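Prolyl 4-hydroxylase alpha subunit Fe(2+) 2OG dioxygenase domain-containing protein (Burkholderia ambifaria, PDB 3W20) probably hydroxylates N-substituted L-amino acids as a 2-oxoglutarate-dependent dioxygenase of the double-stranded beta-helix fold, here with zinc in its metal site. Local coordinates at residues Q8-G13 / A35-M40; C156-Y161 / Q241-H246; V194-R199 / A225-L230. All blocks are in the same frame, centred on the assembly; numbering follows the deposited sequence.

Contact 1. Residues Q8-G13 / A35-M40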
ATOM      1  N   GLN A   8     -29.172  24.256   3.681  1.00 18.74           N
ATOM      2  CA  GLN A   8     -30.368  23.678   4.362  1.00 19.55           C
ATOM      3  C   GLN A   8     -29.882  22.646   5.362  1.00 20.27           C
ATOM      4  O   GLN A   8     -29.133  21.693   5.009  1.00 18.14           O
ATOM      5  CB  GLN A   8     -31.313  22.998   3.372  1.00 23.76           C
ATOM      6  CG  GLN A   8     -31.934  23.930   2.279  1.00 30.49           C
ATOM      7  CD  GLN A   8     -32.800  25.060   2.872  1.00 37.07           C
ATOM      8  OE1 GLN A   8     -33.652  24.807   3.722  1.00 40.04           O
ATOM      9  NE2 GLN A   8     -32.572  26.328   2.420  1.00 36.39           N
ATOM     10  N   LEU A   9     -30.296  22.802   6.612  1.00 18.08           N
ATOM     11  CA  LEU A   9     -29.796  21.884   7.637  1.00 19.97           C
ATOM     12  C   LEU A   9     -30.934  20.934   8.057  1.00 20.62           C
ATOM     13  O   LEU A   9     -32.002  21.375   8.508  1.00 19.64           O
ATOM     14  CB  LEU A   9     -29.274  22.721   8.818  1.00 22.21           C
ATOM     15  CG  LEU A   9     -28.568  22.075  10.002  1.00 26.87           C
ATOM     16  CD1 LEU A   9     -27.690  23.208  10.556  1.00 25.16           C
ATOM     17  CD2 LEU A   9     -29.538  21.575  11.080  1.00 31.16           C
HETATM   18  N   MSE A  10     -30.731  19.611   7.933  1.00 19.93           N
HETATM   19  CA  MSE A  10     -31.811  18.659   8.127  1.00 19.81           C
HETATM   20  C   MSE A  10     -31.577  17.812   9.328  1.00 20.38           C
HETATM   21  O   MSE A  10     -30.483  17.267   9.484  1.00 16.35           O
HETATM   22  CB  MSE A  10     -31.958  17.704   6.940  1.00 22.06           C
HETATM   23  CG  MSE A  10     -30.865  17.907   5.900  1.00 36.54           C
HETATM   24 SE   MSE A  10     -31.496  19.282   4.613  1.00 40.16          SE
HETATM   25  CE  MSE A  10     -32.753  17.924   4.222  1.00 20.61           C
ATOM     26  N   ARG A  11     -32.605  17.656  10.180  1.00 16.45           N
ATOM     27  CA  ARG A  11     -32.577  16.634  11.255  1.00 19.54           C
ATOM     28  C   ARG A  11     -33.781  15.778  11.079  1.00 17.72           C
ATOM     29  O   ARG A  11     -34.831  16.294  10.667  1.00 17.22           O
ATOM     30  CB  ARG A  11     -32.682  17.349  12.618  1.00 21.11           C
ATOM     31  CG  ARG A  11     -31.377  17.874  13.118  1.00 31.76           C
ATOM     32  CD  ARG A  11     -30.511  16.664  13.465  1.00 38.58           C
ATOM     33  NE  ARG A  11     -30.202  16.570  14.851  1.00 46.18           N
ATOM     34  CZ  ARG A  11     -29.233  15.825  15.364  1.00 41.82           C
ATOM     35  NH1 ARG A  11     -28.454  14.975  14.614  1.00 31.52           N
ATOM     36  NH2 ARG A  11     -29.093  15.885  16.680  1.00 49.23           N
ATOM     37  N   PHE A  12     -33.678  14.501  11.391  1.00 17.29           N
ATOM     38  CA  PHE A  12     -34.829  13.588  11.326  1.00 19.49           C
ATOM     39  C   PHE A  12     -36.075  14.179  11.990  1.00 19.59           C
ATOM     40  O   PHE A  12     -36.002  14.713  13.078  1.00 21.99           O
ATOM     41  CB  PHE A  12     -34.534  12.189  11.971  1.00 17.93           C
ATOM     42  CG  PHE A  12     -33.495  11.393  11.211  1.00 17.89           C
ATOM     43  CD1 PHE A  12     -33.798  10.861   9.965  1.00 16.38           C
ATOM     44  CD2 PHE A  12     -32.195  11.251  11.740  1.00 17.95           C
ATOM     45  CE1 PHE A  12     -32.853  10.118   9.259  1.00 16.00           C
ATOM     46  CE2 PHE A  12     -31.225  10.578  11.000  1.00 17.77           C
ATOM     47  CZ  PHE A  12     -31.530  10.045   9.744  1.00 16.88           C
ATOM     48  N   GLY A  13     -37.225  14.047  11.293  1.00 18.61           N
ATOM     49  CA  GLY A  13     -38.552  14.450  11.830  1.00 20.87           C
ATOM     50  C   GLY A  13     -38.804  15.959  11.971  1.00 23.15           C
ATOM     51  O   GLY A  13     -39.861  16.343  12.511  1.00 23.59           O
ATOM     52  N   ALA A  35     -26.967  18.166  13.374  1.00 17.32           N
ATOM     53  CA  ALA A  35     -27.685  17.967  12.104  1.00 17.71           C
ATOM     54  C   ALA A  35     -27.390  16.540  11.610  1.00 15.74           C
ATOM     55  O   ALA A  35     -26.348  15.966  11.941  1.00 14.95           O
ATOM     56  CB  ALA A  35     -27.193  18.962  11.085  1.00 20.43           C
ATOM     57  N   ASP A  36     -28.309  15.958  10.824  1.00 14.72           N
ATOM     58  CA  ASP A  36     -27.999  14.710  10.206  1.00 15.35           C
ATOM     59  C   ASP A  36     -27.439  14.904   8.777  1.00 14.36           C
ATOM     60  O   ASP A  36     -26.632  14.127   8.315  1.00 13.53           O
ATOM     61  CB  ASP A  36     -29.262  13.866  10.253  1.00 14.45           C
ATOM     62  CG  ASP A  36     -29.742  13.673  11.672  1.00 19.13           C
ATOM     63  OD1 ASP A  36     -28.934  13.160  12.458  1.00 19.48           O
ATOM     64  OD2 ASP A  36     -30.829  14.182  12.052  1.00 18.72           O
ATOM     65  N   ALA A  37     -27.929  15.897   8.073  1.00 14.20           N
ATOM     66  CA  ALA A  37     -27.414  16.265   6.757  1.00 14.11           C
ATOM     67  C   ALA A  37     -27.525  17.739   6.540  1.00 14.52           C
ATOM     68  O   ALA A  37     -28.395  18.422   7.107  1.00 17.83           O
ATOM     69  CB  ALA A  37     -28.146  15.513   5.631  1.00 14.72           C
ATOM     70  N   ILE A  38     -26.635  18.247   5.731  1.00 14.89           N
ATOM     71  CA  ILE A  38     -26.609  19.674   5.327  1.00 13.52           C
ATOM     72  C   ILE A  38     -26.351  19.703   3.834  1.00 15.19           C
ATOM     73  O   ILE A  38     -25.391  19.070   3.294  1.00 15.50           O
ATOM     74  CB  ILE A  38     -25.546  20.465   6.060  1.00 13.78           C
ATOM     75  CG1 ILE A  38     -25.810  20.385   7.586  1.00 13.28           C
ATOM     76  CG2 ILE A  38     -25.647  21.987   5.690  1.00 16.15           C
ATOM     77  CD1 ILE A  38     -24.796  21.222   8.419  1.00 13.72           C
ATOM     78  N   VAL A  39     -27.203  20.463   3.138  1.00 15.89           N
ATOM     79  CA  VAL A  39     -27.010  20.646   1.696  1.00 15.83           C
ATOM     80  C   VAL A  39     -26.702  22.106   1.385  1.00 15.36           C
ATOM     81  O   VAL A  39     -27.463  22.997   1.788  1.00 19.74           O
ATOM     82  CB  VAL A  39     -28.237  20.195   0.895  1.00 14.78           C
ATOM     83  CG1 VAL A  39     -27.939  20.451  -0.595  1.00 17.50           C
ATOM     84  CG2 VAL A  39     -28.493  18.694   1.107  1.00 13.93           C
HETATM   85  N   MSE A  40     -25.588  22.387   0.697  1.00 16.46           N
HETATM   86  CA  MSE A  40     -25.100  23.766   0.533  1.00 16.03           C
HETATM   87  C   MSE A  40     -24.901  24.109  -0.952  1.00 18.95           C
HETATM   88  O   MSE A  40     -24.461  23.299  -1.731  1.00 18.62           O
HETATM   89  CB  MSE A  40     -23.681  23.878   1.201  1.00 17.76           C
HETATM   90  CG  MSE A  40     -23.713  23.325   2.630  1.00 18.54           C
HETATM   91 SE   MSE A  40     -21.924  23.622   3.447  1.00 21.74          SE
HETATM   92  CE  MSE A  40     -21.933  25.568   3.415  1.00 17.75           C
TER
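Leu9, Ala35 and Ile38 form the tightly packed part of this contact. Leu9 and Ile38 lie side by side on the face that also meets helix 23-31 and point the same way, Leu9 CG 4.0 Å from Ile38 CG1. Leu9 CG, anti to the backbone N, stands 3.6 Å from Ala35 CB, and Leu9 CD2 meets Ala35 CB at 3.5 Å; Leu30 of the helix touches Ala35 and Ile38 from beyond. Antiparallel backbone bonds pair Gln8 with Val39 in both directions, Val39 N to Gln8 O being 3.0 Å. Strands 4-10 and 37-41 are neighbours in the large mixed sheet of the dioxygenase fold, and at Met10 their register slips in a classic beta bulge: Asp36 and Ala37 both face Met10, and Met10 O accepts from Asp36 N (2.9 Å) and from Ala37 N (3.2 Å). Asp36, buried and part of the bulge, directs its carboxylate to Arg11 and Phe12. Arg11 NH1 makes a salt bridge to Asp36 OD1 at 2.9 Å, weak as a hydrogen bond (129° at the hydrogen) although the guanidinium and carboxylate planes are only 25° apart; Asp33 is a second acidic partner of NH1. The Phe12 and Asp36 side chains cross at about a right angle, ring and carboxylate planes 40° apart, with Phe12 CE2 3.5 Å from Asp36 CG. The looser border lies at Gln8, partly exposed, whose chain is bent and whose amide leads away from Val39.

Contact 2. Residues C156-Y161 / Q241-H246. With ZN (zinc ion), chain C.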
ATOM      1  N   CYS A 156     -23.821   1.863   4.731  1.00 18.90           N
ATOM      2  CA  CYS A 156     -23.316   2.966   5.524  1.00 19.01           C
ATOM      3  C   CYS A 156     -21.809   2.921   5.378  1.00 18.64           C
ATOM      4  O   CYS A 156     -21.237   1.889   4.886  1.00 20.78           O
ATOM      5  CB  CYS A 156     -23.788   2.925   6.981  1.00 18.86           C
ATOM      6  SG  CYS A 156     -23.162   1.498   7.859  1.00 22.47           S
ATOM      7  N   ASP A 157     -21.194   4.040   5.644  1.00 15.82           N
ATOM      8  CA  ASP A 157     -19.776   4.148   5.542  1.00 17.09           C
ATOM      9  C   ASP A 157     -19.166   4.422   6.911  1.00 14.86           C
ATOM     10  O   ASP A 157     -19.524   5.393   7.598  1.00 14.68           O
ATOM     11  CB  ASP A 157     -19.359   5.237   4.565  1.00 15.57           C
ATOM     12  CG  ASP A 157     -20.151   5.232   3.205  1.00 18.83           C
ATOM     13  OD1 ASP A 157     -19.775   4.525   2.289  1.00 18.44           O
ATOM     14  OD2 ASP A 157     -21.043   6.069   3.005  1.00 22.15           O
ATOM     15  N   ASP A 158     -18.264   3.539   7.321  1.00 13.80           N
ATOM     16  CA  ASP A 158     -17.601   3.675   8.601  1.00 13.04           C
ATOM     17  C   ASP A 158     -16.228   3.017   8.383  1.00 12.06           C
ATOM     18  O   ASP A 158     -16.149   1.837   7.907  1.00 12.89           O
ATOM     19  CB  ASP A 158     -18.398   2.883   9.681  1.00 13.79           C
ATOM     20  CG  ASP A 158     -17.725   2.911  11.052  1.00 16.37           C
ATOM     21  OD1 ASP A 158     -16.484   2.791  11.148  1.00 14.70           O
ATOM     22  OD2 ASP A 158     -18.445   3.036  12.084  1.00 14.80           O
ATOM     23  N   VAL A 159     -15.173   3.803   8.669  1.00 13.68           N
ATOM     24  CA  VAL A 159     -13.792   3.465   8.356  1.00 14.59           C
ATOM     25  C   VAL A 159     -13.402   2.112   9.029  1.00 14.76           C
ATOM     26  O   VAL A 159     -12.519   1.396   8.520  1.00 13.16           O
ATOM     27  CB  VAL A 159     -12.842   4.630   8.760  1.00 17.24           C
ATOM     28  CG1 VAL A 159     -12.630   4.689  10.254  1.00 17.39           C
ATOM     29  CG2 VAL A 159     -11.489   4.443   8.087  1.00 18.76           C
ATOM     30  N   SER A 160     -14.072   1.796  10.121  1.00 13.24           N
ATOM     31  CA  SER A 160     -13.846   0.518  10.799  1.00 13.08           C
ATOM     32  C   SER A 160     -14.515  -0.720  10.301  1.00 13.21           C
ATOM     33  O   SER A 160     -14.152  -1.857  10.764  1.00 12.99           O
ATOM     34  CB  SER A 160     -14.083   0.674  12.305  1.00 14.60           C
ATOM     35  OG  SER A 160     -15.454   0.735  12.619  1.00 15.52           O
ATOM     36  N   TYR A 161     -15.418  -0.563   9.351  1.00 13.18           N
ATOM     37  CA  TYR A 161     -16.234  -1.676   8.914  1.00 13.44           C
ATOM     38  C   TYR A 161     -15.602  -2.584   7.829  1.00 14.77           C
ATOM     39  O   TYR A 161     -16.174  -2.820   6.806  1.00 14.95           O
ATOM     40  CB  TYR A 161     -17.612  -1.194   8.482  1.00 12.99           C
ATOM     41  CG  TYR A 161     -18.523  -0.761   9.596  1.00 13.58           C
ATOM     42  CD1 TYR A 161     -18.071  -0.639  10.910  1.00 13.87           C
ATOM     43  CD2 TYR A 161     -19.840  -0.531   9.354  1.00 14.32           C
ATOM     44  CE1 TYR A 161     -18.900  -0.231  11.916  1.00 13.73           C
ATOM     45  CE2 TYR A 161     -20.699  -0.141  10.346  1.00 16.54           C
ATOM     46  CZ  TYR A 161     -20.240   0.002  11.631  1.00 16.90           C
ATOM     47  OH  TYR A 161     -21.128   0.388  12.562  1.00 17.92           O
ATOM     48  N   GLN A 241     -24.038  12.532   7.975  1.00 12.87           N
ATOM     49  CA  GLN A 241     -23.405  11.542   8.887  1.00 12.70           C
ATOM     50  C   GLN A 241     -23.428  10.182   8.212  1.00 13.71           C
ATOM     51  O   GLN A 241     -24.511   9.517   8.039  1.00 13.81           O
ATOM     52  CB  GLN A 241     -24.070  11.530  10.282  1.00 13.56           C
ATOM     53  CG  GLN A 241     -23.889  12.839  10.977  1.00 12.81           C
ATOM     54  CD  GLN A 241     -24.175  12.703  12.491  1.00 14.59           C
ATOM     55  OE1 GLN A 241     -23.732  11.725  13.109  1.00 15.12           O
ATOM     56  NE2 GLN A 241     -24.886  13.631  13.071  1.00 13.73           N
ATOM     57  N   SER A 242     -22.239   9.656   7.828  1.00 11.40           N
ATOM     58  CA  SER A 242     -22.256   8.533   6.904  1.00 12.03           C
ATOM     59  C   SER A 242     -22.529   7.172   7.585  1.00 13.96           C
ATOM     60  O   SER A 242     -22.750   6.169   6.902  1.00 12.77           O
ATOM     61  CB  SER A 242     -20.979   8.507   6.060  1.00 12.67           C
ATOM     62  OG  SER A 242     -19.857   8.105   6.856  1.00 13.00           O
ATOM     63  N   LYS A 243     -22.555   7.152   8.943  1.00 11.91           N
ATOM     64  CA  LYS A 243     -22.941   5.900   9.622  1.00 12.02           C
ATOM     65  C   LYS A 243     -24.456   5.543   9.482  1.00 11.56           C
ATOM     66  O   LYS A 243     -24.827   4.371   9.754  1.00 13.07           O
ATOM     67  CB  LYS A 243     -22.499   5.995  11.096  1.00 12.34           C
ATOM     68  CG  LYS A 243     -20.992   5.675  11.126  1.00 11.95           C
ATOM     69  CD  LYS A 243     -20.521   5.669  12.574  1.00 12.38           C
ATOM     70  CE  LYS A 243     -21.203   4.680  13.537  1.00 11.22           C
ATOM     71  NZ  LYS A 243     -21.116   3.239  13.038  1.00 11.42           N
ATOM     72  N   ASN A 244     -25.277   6.571   9.193  1.00 13.49           N
ATOM     73  CA  ASN A 244     -26.733   6.340   8.934  1.00 13.64           C
ATOM     74  C   ASN A 244     -26.839   5.595   7.632  1.00 14.17           C
ATOM     75  O   ASN A 244     -26.163   5.950   6.652  1.00 14.14           O
ATOM     76  CB  ASN A 244     -27.437   7.672   8.830  1.00 14.47           C
ATOM     77  CG  ASN A 244     -27.322   8.481  10.104  1.00 18.95           C
ATOM     78  OD1 ASN A 244     -27.532   7.999  11.146  1.00 23.05           O
ATOM     79  ND2 ASN A 244     -27.131   9.738   9.969  1.00 27.06           N
ATOM     80  N   LEU A 245     -27.664   4.554   7.646  1.00 12.61           N
ATOM     81  CA  LEU A 245     -27.967   3.852   6.398  1.00 14.47           C
ATOM     82  C   LEU A 245     -28.451   4.845   5.293  1.00 14.53           C
ATOM     83  O   LEU A 245     -29.208   5.791   5.550  1.00 14.47           O
ATOM     84  CB  LEU A 245     -29.015   2.782   6.735  1.00 15.70           C
ATOM     85  CG  LEU A 245     -29.022   1.765   5.625  1.00 20.26           C
ATOM     86  CD1 LEU A 245     -27.911   0.762   5.854  1.00 20.44           C
ATOM     87  CD2 LEU A 245     -30.416   1.143   5.617  1.00 23.24           C
ATOM     88  N   HIS A 246     -27.961   4.651   4.066  1.00 14.06           N
ATOM     89  CA  HIS A 246     -28.461   5.494   2.965  1.00 14.95           C
ATOM     90  C   HIS A 246     -28.305   4.852   1.620  1.00 18.18           C
ATOM     91  O   HIS A 246     -27.512   3.937   1.489  1.00 19.21           O
ATOM     92  CB  HIS A 246     -27.670   6.837   2.946  1.00 16.71           C
ATOM     93  CG  HIS A 246     -26.161   6.692   2.908  1.00 16.84           C
ATOM     94  ND1 HIS A 246     -25.408   6.424   4.017  1.00 18.20           N
ATOM     95  CD2 HIS A 246     -25.290   6.872   1.860  1.00 19.36           C
ATOM     96  CE1 HIS A 246     -24.082   6.395   3.652  1.00 17.99           C
ATOM     97  NE2 HIS A 246     -24.016   6.712   2.323  1.00 19.37           N
TER
HETATM   98 ZN    ZN C 301     -22.154   6.152   1.429  0.50 18.19          ZN
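Asp157 and His246 meet through the zinc ion: Asp157 OD2 binds it at 1.9 Å and His246 NE2 at 2.1 Å. Their side chains cross at about a right angle, and OD2 approaches the imidazole at its edge, near the ring plane, as a fellow ligand and not as a hydrogen-bond partner. His155 completes the protein part of the site, giving the His-X-Asp...His facial triad of 2-oxoglutarate dioxygenases. A second-shell bond fixes the rotation of the imidazole: His246 ND1 donates to Asn244 O at 2.8 Å, almost straight (172°) and with the oxygen in the ring plane.

Hydrogen bonds then fasten the backbone beside the metal. Asp157 N donates to Ser242 O at 2.9 Å, from above the carbonyl plane, while Ser242 OG, held between its own backbone N and carbonyl carbon (chi1 72°), donates to Asp157 O at 2.8 Å. Asp157 is thus held at both its backbone N-H and its C=O.

The charged pair is buried. The Lys243 chain bends at chi3 and chi4, and NZ meets the anti lone pair of Asp158 OD2 at 2.8 Å; Ser173 OG is a further partner of that oxygen. Asp158 OD1 accepts from Ser160 N in an Asx turn and also from Ser160 OG, so both carboxylate oxygens are engaged. Asp158 CB sits over the centre of the Tyr161 ring, whose OH bonds to Pro200 O. Around the two loops, Leu206 of helix 203-216 touches Cys156 and Leu245, Phe261 of strand 255-265 touches Asp157 and Ser242, and strand 193-196 flanks Leu245 and His246.

Contact 3. Residues V194-R199 / A225-L230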
ATOM      1  N   VAL A 194     -31.613   8.676  -0.190  1.00 16.92           N
ATOM      2  CA  VAL A 194     -32.475   8.473   0.960  1.00 16.71           C
ATOM      3  C   VAL A 194     -31.520   8.127   2.156  1.00 16.65           C
ATOM      4  O   VAL A 194     -30.550   7.380   1.998  1.00 15.69           O
ATOM      5  CB  VAL A 194     -33.449   7.332   0.726  1.00 19.12           C
ATOM      6  CG1 VAL A 194     -34.260   7.133   1.972  1.00 20.42           C
ATOM      7  CG2 VAL A 194     -34.348   7.751  -0.447  1.00 22.73           C
HETATM    8  N   MSE A 195     -31.817   8.676   3.332  1.00 14.99           N
HETATM    9  CA  MSE A 195     -30.977   8.434   4.513  1.00 12.87           C
HETATM   10  C   MSE A 195     -31.957   8.035   5.643  1.00 15.31           C
HETATM   11  O   MSE A 195     -32.932   8.799   5.943  1.00 15.74           O
HETATM   12  CB  MSE A 195     -30.153   9.743   4.822  1.00 14.87           C
HETATM   13  CG  MSE A 195     -29.489   9.437   6.135  1.00 16.12           C
HETATM   14 SE   MSE A 195     -28.302  11.033   6.491  1.00 29.25          SE
HETATM   15  CE  MSE A 195     -29.419  12.385   7.003  1.00 21.02           C
ATOM     16  N   TRP A 196     -31.752   6.827   6.254  1.00 13.21           N
ATOM     17  CA  TRP A 196     -32.562   6.436   7.355  1.00 14.65           C
ATOM     18  C   TRP A 196     -31.946   6.642   8.736  1.00 15.83           C
ATOM     19  O   TRP A 196     -30.713   6.662   8.900  1.00 13.89           O
ATOM     20  CB  TRP A 196     -32.844   4.950   7.251  1.00 15.84           C
ATOM     21  CG  TRP A 196     -33.676   4.526   6.032  1.00 19.32           C
ATOM     22  CD1 TRP A 196     -35.061   4.292   5.976  1.00 21.19           C
ATOM     23  CD2 TRP A 196     -33.190   4.228   4.684  1.00 19.26           C
ATOM     24  NE1 TRP A 196     -35.432   3.880   4.712  1.00 21.70           N
ATOM     25  CE2 TRP A 196     -34.374   3.795   3.904  1.00 20.93           C
ATOM     26  CE3 TRP A 196     -31.961   4.153   4.104  1.00 21.07           C
ATOM     27  CZ2 TRP A 196     -34.268   3.442   2.561  1.00 21.78           C
ATOM     28  CZ3 TRP A 196     -31.863   3.809   2.744  1.00 24.38           C
ATOM     29  CH2 TRP A 196     -32.993   3.413   2.013  1.00 22.75           C
ATOM     30  N   ASP A 197     -32.832   6.780   9.744  1.00 17.20           N
ATOM     31  CA  ASP A 197     -32.423   6.830  11.150  1.00 17.04           C
ATOM     32  C   ASP A 197     -32.154   5.435  11.687  1.00 16.78           C
ATOM     33  O   ASP A 197     -32.895   4.817  12.531  1.00 16.84           O
ATOM     34  CB  ASP A 197     -33.465   7.665  11.927  1.00 20.07           C
ATOM     35  CG  ASP A 197     -33.225   7.663  13.399  1.00 24.52           C
ATOM     36  OD1 ASP A 197     -32.053   7.588  13.802  1.00 22.55           O
ATOM     37  OD2 ASP A 197     -34.240   7.644  14.133  1.00 28.22           O
ATOM     38  N   ASN A 198     -31.103   4.847  11.117  1.00 17.32           N
ATOM     39  CA  ASN A 198     -30.711   3.460  11.403  1.00 18.16           C
ATOM     40  C   ASN A 198     -29.200   3.366  11.217  1.00 17.86           C
ATOM     41  O   ASN A 198     -28.710   3.799  10.208  1.00 16.86           O
ATOM     42  CB  ASN A 198     -31.414   2.485  10.454  1.00 19.72           C
ATOM     43  CG  ASN A 198     -31.028   1.044  10.708  1.00 21.04           C
ATOM     44  OD1 ASN A 198     -29.914   0.608  10.380  1.00 21.67           O
ATOM     45  ND2 ASN A 198     -31.958   0.275  11.336  1.00 24.61           N
ATOM     46  N   ARG A 199     -28.493   2.890  12.241  1.00 15.00           N
ATOM     47  CA  ARG A 199     -26.987   2.773  12.131  1.00 15.51           C
ATOM     48  C   ARG A 199     -26.493   1.396  12.381  1.00 15.83           C
ATOM     49  O   ARG A 199     -26.310   0.962  13.544  1.00 18.85           O
ATOM     50  CB  ARG A 199     -26.319   3.760  13.141  1.00 15.78           C
ATOM     51  CG  ARG A 199     -26.630   5.208  13.007  1.00 19.46           C
ATOM     52  CD  ARG A 199     -25.765   5.962  14.125  1.00 20.94           C
ATOM     53  NE  ARG A 199     -25.564   7.175  13.483  1.00 23.72           N
ATOM     54  CZ  ARG A 199     -24.535   7.974  13.572  1.00 17.91           C
ATOM     55  NH1 ARG A 199     -23.486   7.806  14.383  1.00 16.92           N
ATOM     56  NH2 ARG A 199     -24.643   8.978  12.818  1.00 15.66           N
ATOM     57  N   ALA A 225     -38.052   3.099  10.710  1.00 35.02           N
ATOM     58  CA  ALA A 225     -37.053   4.186  10.799  1.00 29.05           C
ATOM     59  C   ALA A 225     -37.487   5.442  10.026  1.00 23.51           C
ATOM     60  O   ALA A 225     -37.849   5.353   8.851  1.00 22.11           O
ATOM     61  CB  ALA A 225     -35.696   3.706  10.310  1.00 29.20           C
ATOM     62  N   ALA A 226     -37.320   6.591  10.660  1.00 20.40           N
ATOM     63  CA  ALA A 226     -37.541   7.874  10.006  1.00 20.86           C
ATOM     64  C   ALA A 226     -36.557   8.002   8.824  1.00 22.45           C
ATOM     65  O   ALA A 226     -35.403   7.559   8.907  1.00 19.57           O
ATOM     66  CB  ALA A 226     -37.428   9.051  10.983  1.00 22.53           C
ATOM     67  N   LYS A 227     -37.015   8.617   7.722  1.00 18.08           N
ATOM     68  CA  LYS A 227     -36.096   8.836   6.613  1.00 18.60           C
ATOM     69  C   LYS A 227     -36.092  10.284   6.145  1.00 18.18           C
ATOM     70  O   LYS A 227     -37.115  10.975   6.258  1.00 17.89           O
ATOM     71  CB  LYS A 227     -36.299   7.813   5.451  1.00 22.76           C
ATOM     72  CG  LYS A 227     -37.434   8.127   4.576  1.00 25.04           C
ATOM     73  CD  LYS A 227     -37.705   6.981   3.600  1.00 28.30           C
ATOM     74  CE  LYS A 227     -39.053   7.325   3.001  1.00 26.93           C
ATOM     75  NZ  LYS A 227     -39.428   6.292   1.981  1.00 26.73           N
ATOM     76  N   ILE A 228     -34.937  10.730   5.640  1.00 16.00           N
ATOM     77  CA  ILE A 228     -34.760  12.039   5.005  1.00 13.76           C
ATOM     78  C   ILE A 228     -34.512  11.731   3.565  1.00 16.86           C
ATOM     79  O   ILE A 228     -33.570  10.975   3.222  1.00 15.14           O
ATOM     80  CB  ILE A 228     -33.512  12.693   5.596  1.00 14.85           C
ATOM     81  CG1 ILE A 228     -33.792  13.026   7.054  1.00 14.51           C
ATOM     82  CG2 ILE A 228     -33.166  13.939   4.812  1.00 16.00           C
ATOM     83  CD1 ILE A 228     -32.580  13.607   7.765  1.00 14.04           C
HETATM   84  N   MSE A 229     -35.390  12.230   2.667  1.00 17.42           N
HETATM   85  CA  MSE A 229     -35.106  12.165   1.216  0.50 16.56           C
HETATM   86  C   MSE A 229     -34.481  13.450   0.691  1.00 16.48           C
HETATM   87  O   MSE A 229     -34.973  14.528   0.908  1.00 16.63           O
HETATM   88  CB  MSE A 229     -36.369  11.726   0.414  0.50 16.94           C
HETATM   89  CG  MSE A 229     -36.677  10.254   0.738  0.50 16.14           C
HETATM   90 SE   MSE A 229     -38.411   9.756  -0.079  0.50 23.78          SE
HETATM   91  CE  MSE A 229     -38.063  10.509  -1.861  0.50 21.99           C
ATOM     92  N   LEU A 230     -33.323  13.325   0.014  1.00 17.62           N
ATOM     93  CA  LEU A 230     -32.572  14.461  -0.466  1.00 16.18           C
ATOM     94  C   LEU A 230     -32.496  14.353  -2.002  1.00 16.98           C
ATOM     95  O   LEU A 230     -32.456  13.229  -2.498  1.00 21.74           O
ATOM     96  CB  LEU A 230     -31.124  14.316   0.054  1.00 19.02           C
ATOM     97  CG  LEU A 230     -30.881  14.428   1.555  1.00 22.60           C
ATOM     98  CD1 LEU A 230     -29.398  14.306   1.851  1.00 26.91           C
ATOM     99  CD2 LEU A 230     -31.379  15.795   1.989  1.00 18.52           C
TER
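Trp196 and Lys227 lie side by side on the outer face of a strand pair, pointing the same way, with the lysine methylene over the indole. Lys227 CB stands 4.2 Å from the centroid of the five-membered ring, 28° off its normal, a CH-pi contact. The lysine CG sits between its backbone N and carbonyl carbon (chi1 79°), and the chain then runs extended, bringing CD to 4.0 Å from Trp196 NE1 before the amino end leads away. Val194 shares this face: its CG1 lies above the indole plane, offset toward the rim, and meets Lys227 CD at 3.8 Å, the two side chains crossing at a slant. Val194 also runs alongside one of two conformers of Met229.

Strand 193-196 is the middle strand of a three-stranded antiparallel sheet, with 227-230 on one flank and 246-248, which begins with the zinc ligand His246, on the other; this is probably the minor sheet of the double-stranded beta-helix. Met195 and Ile228 form its hydrogen-bonded pair here, Ile228 N to Met195 O being 2.8 Å.

Their side chains point together to the opposite, buried face. Met195 is extended through chi2 and bends at chi3 (75°), which swings CE to 3.5 Å from Ile228 CD1, a tight fit for two methyls. Phe12 and Met10 touch Ile228, and Phe240 touches Met195. Past the strand Asp197 centres an inverse gamma turn while its N still donates to Ala226 O, nearly along the C=O axis; Ala225 CB packs 3.7 Å from Asp197 O.

How the contacts relate
From the N terminus, contact 1 closes first: strand 4-10 leads through strand 17-22 and helix 23-31 back to strand 37-41. Contact 2 opens later, at 156-161, and closes a long loop at 241-246. Nested inside that loop, contact 3 joins 194-199 to 225-230 round helix 203-216. Contact 1 is in series with both others. Gln241 bonds to Ala35 and Asp36, tying contact 1 to contact 2, whereas Leu245 bonds by its backbone to Trp196 and Asn198, tying contact 2 to contact 3. Phe12 and Met10 pack against Asp197 and Leu230, so the large mixed sheet and the small antiparallel sheet meet here, the Phe12 side chain about 8 Å from that of the zinc ligand His246.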